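Local coordinates for protein Pcdhgb2 (Mus musculus, PDB 5SZR), which probably mediates calcium-dependent cell adhesion and may help to establish neuronal connections, and is present here as extracellular cadherin domains 3 to 6, at the calcium ion site. Coordinates in Å, arbitrary orientation; residue numbers count along the deposited sequence, not the author numbering.

The calcium ion site. Residues 121, 174-176, 207-211, 243-244, 247. With CA (calcium ion), chain B; CA (calcium ion), chain C.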
loop_
_atom_site.group_PDB
_atom_site.type_symbol
_atom_site.label_atom_id
_atom_site.label_comp_id
_atom_site.label_asym_id
_atom_site.label_seq_id
_atom_site.Cartn_x
_atom_site.Cartn_y
_atom_site.Cartn_z
ATOM N N GLU A 121 -13.503 -4.211 3.198
ATOM C CA GLU A 121 -12.529 -5.287 3.061
ATOM C C GLU A 121 -12.585 -6.286 4.210
ATOM O O GLU A 121 -12.045 -7.388 4.082
ATOM C CB GLU A 121 -11.119 -4.705 2.964
ATOM C CG GLU A 121 -10.612 -4.077 4.246
ATOM C CD GLU A 121 -9.193 -3.573 4.109
ATOM O OE1 GLU A 121 -8.902 -2.468 4.614
ATOM O OE2 GLU A 121 -8.371 -4.276 3.486
ATOM N N ASP A 174 -9.139 -8.049 0.904
ATOM C CA ASP A 174 -7.974 -7.272 1.326
ATOM C C ASP A 174 -7.787 -6.144 0.313
ATOM O O ASP A 174 -7.313 -6.387 -0.800
ATOM C CB ASP A 174 -6.733 -8.146 1.427
ATOM C CG ASP A 174 -5.502 -7.365 1.864
ATOM O OD1 ASP A 174 -5.650 -6.221 2.340
ATOM O OD2 ASP A 174 -4.381 -7.901 1.737
ATOM N N ARG A 175 -8.148 -4.923 0.719
ATOM C CA ARG A 175 -8.019 -3.776 -0.175
ATOM C C ARG A 175 -6.571 -3.558 -0.587
ATOM O O ARG A 175 -6.294 -3.186 -1.734
ATOM C CB ARG A 175 -8.568 -2.516 0.494
ATOM C CG ARG A 175 -8.681 -1.334 -0.453
ATOM C CD ARG A 175 -8.690 -0.019 0.291
ATOM N NE ARG A 175 -7.388 0.273 0.886
ATOM C CZ ARG A 175 -6.388 0.860 0.234
ATOM N NH1 ARG A 175 -6.542 1.216 -1.032
ATOM N NH2 ARG A 175 -5.234 1.093 0.848
ATOM N N GLU A 176 -5.633 -3.786 0.334
ATOM C CA GLU A 176 -4.226 -3.555 0.034
ATOM C C GLU A 176 -3.704 -4.492 -1.051
ATOM O O GLU A 176 -2.696 -4.175 -1.693
ATOM C CB GLU A 176 -3.394 -3.681 1.313
ATOM C CG GLU A 176 -3.441 -2.443 2.217
ATOM C CD GLU A 176 -4.765 -2.275 2.950
ATOM O OE1 GLU A 176 -5.311 -3.287 3.440
ATOM O OE2 GLU A 176 -5.260 -1.131 3.040
ATOM N N ASP A 207 -11.593 0.823 2.580
ATOM C CA ASP A 207 -10.460 0.589 3.468
ATOM C C ASP A 207 -10.892 0.453 4.922
ATOM O O ASP A 207 -11.839 1.102 5.375
ATOM C CB ASP A 207 -9.435 1.719 3.345
ATOM C CG ASP A 207 -8.194 1.482 4.199
ATOM O OD1 ASP A 207 -7.490 0.477 3.960
ATOM O OD2 ASP A 207 -7.917 2.305 5.100
ATOM N N VAL A 208 -10.180 -0.406 5.644
ATOM C CA VAL A 208 -10.272 -0.560 7.089
ATOM C C VAL A 208 -8.866 -0.377 7.650
ATOM O O VAL A 208 -7.873 -0.664 6.973
ATOM C CB VAL A 208 -10.870 -1.938 7.466
ATOM C CG1 VAL A 208 -10.756 -2.218 8.954
ATOM C CG2 VAL A 208 -12.327 -2.012 7.032
ATOM N N ASN A 209 -8.775 0.143 8.875
ATOM C CA ASN A 209 -7.474 0.339 9.514
ATOM C C ASN A 209 -6.994 -1.002 10.061
ATOM O O ASN A 209 -7.116 -1.309 11.250
ATOM C CB ASN A 209 -7.553 1.392 10.613
ATOM C CG ASN A 209 -6.183 1.757 11.162
ATOM O OD1 ASN A 209 -5.172 1.615 10.476
ATOM N ND2 ASN A 209 -6.144 2.228 12.405
ATOM N N ASP A 210 -6.423 -1.815 9.171
ATOM C CA ASP A 210 -5.900 -3.120 9.562
ATOM C C ASP A 210 -4.393 -3.234 9.348
ATOM O O ASP A 210 -3.858 -4.345 9.338
ATOM C CB ASP A 210 -6.635 -4.238 8.817
ATOM C CG ASP A 210 -6.639 -4.040 7.305
ATOM O OD1 ASP A 210 -6.400 -2.902 6.843
ATOM O OD2 ASP A 210 -6.887 -5.029 6.579
ATOM N N ASN A 211 -3.691 -2.110 9.195
ATOM C CA ASN A 211 -2.244 -2.115 9.007
ATOM C C ASN A 211 -1.603 -1.148 9.988
ATOM O O ASN A 211 -1.924 0.044 9.991
ATOM C CB ASN A 211 -1.865 -1.742 7.572
ATOM C CG ASN A 211 -2.189 -2.841 6.582
ATOM O OD1 ASN A 211 -1.413 -3.781 6.406
ATOM N ND2 ASN A 211 -3.341 -2.729 5.927
ATOM N N ASP A 243 -2.631 1.805 4.579
ATOM C CA ASP A 243 -4.045 2.135 4.680
ATOM C C ASP A 243 -4.312 3.529 4.105
ATOM O O ASP A 243 -3.392 4.287 3.782
ATOM C CB ASP A 243 -4.506 2.034 6.134
ATOM C CG ASP A 243 -4.339 0.631 6.704
ATOM O OD1 ASP A 243 -4.401 -0.347 5.925
ATOM O OD2 ASP A 243 -4.145 0.500 7.929
ATOM N N LEU A 244 -5.594 3.863 3.971
ATOM C CA LEU A 244 -6.016 5.070 3.274
ATOM C C LEU A 244 -6.403 6.186 4.238
ATOM O O LEU A 244 -6.934 5.939 5.326
ATOM C CB LEU A 244 -7.200 4.784 2.350
ATOM C CG LEU A 244 -6.924 4.164 0.982
ATOM C CD1 LEU A 244 -8.230 4.060 0.197
ATOM C CD2 LEU A 244 -5.891 4.970 0.211
ATOM N N ASN A 247 -6.502 6.432 8.199
ATOM C CA ASN A 247 -5.918 5.167 8.626
ATOM C C ASN A 247 -4.442 5.046 8.264
ATOM O O ASN A 247 -3.761 4.155 8.785
ATOM C CB ASN A 247 -6.694 4.000 8.019
ATOM C CG ASN A 247 -8.156 4.000 8.418
ATOM O OD1 ASN A 247 -8.539 4.579 9.431
ATOM N ND2 ASN A 247 -8.982 3.334 7.624
HETATM CA CA CA B . -6.281 -5.188 4.344
HETATM CA CA CA C . -6.552 -1.330 5.096
HETATM O O HOH W 1 -3.960 -5.762 5.106
HETATM O O HOH W 2 -6.948 -7.468 4.632
#
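Two calcium ions sit in the linker between the second and third cadherin repeats of this fragment. Glu121 follows strand 119-120; Asp174, Arg175 and Glu176 form the DRE motif; Asp207 to Asn211 form the DXNDN linker motif after strand 196-206. Asp243, of the DPD motif, comes from the next repeat. Three carboxylates bridge the ions, 3.9 Å apart. Glu121, extended (chi2 177°), gives OE2 to the chain B ion and OE1 to the chain C ion. Glu176 bends at chi2 (73°); OE1 bridges the ions, more tightly to the chain B ion, and OE2 also binds the chain C ion. Asp210 gives OD2 to chain B and OD1 to chain C. Asp174 OD1 binds the chain B ion at 2.3 Å, and two waters also bind, giving a near-octahedral shell. The chain C ion is seven-coordinate, adding Asp207 OD1, Asp243 OD1 and, at 2.4 Å from this calcium, the backbone carbonyl Val208 O. Val208 N donates to the anti lone pair of Glu121 OE1 at 2.6 Å. Arg175 NE meets Asp207 OD1 from above the carboxylate plane at 3.1 Å, and NH2 makes a salt bridge to Glu176 OE2, also from above its plane, perhaps offsetting acidic charge. Leu244 CG lies over the guanidinium centre. Asn247 ND2 (2.9 Å) and Leu244 N (3.0 Å) both donate to Asp207 OD2. Asn211 N donates to Asp243 OD2 and ND2 to Asp243 OD1, each on the oxygen's syn lone pair.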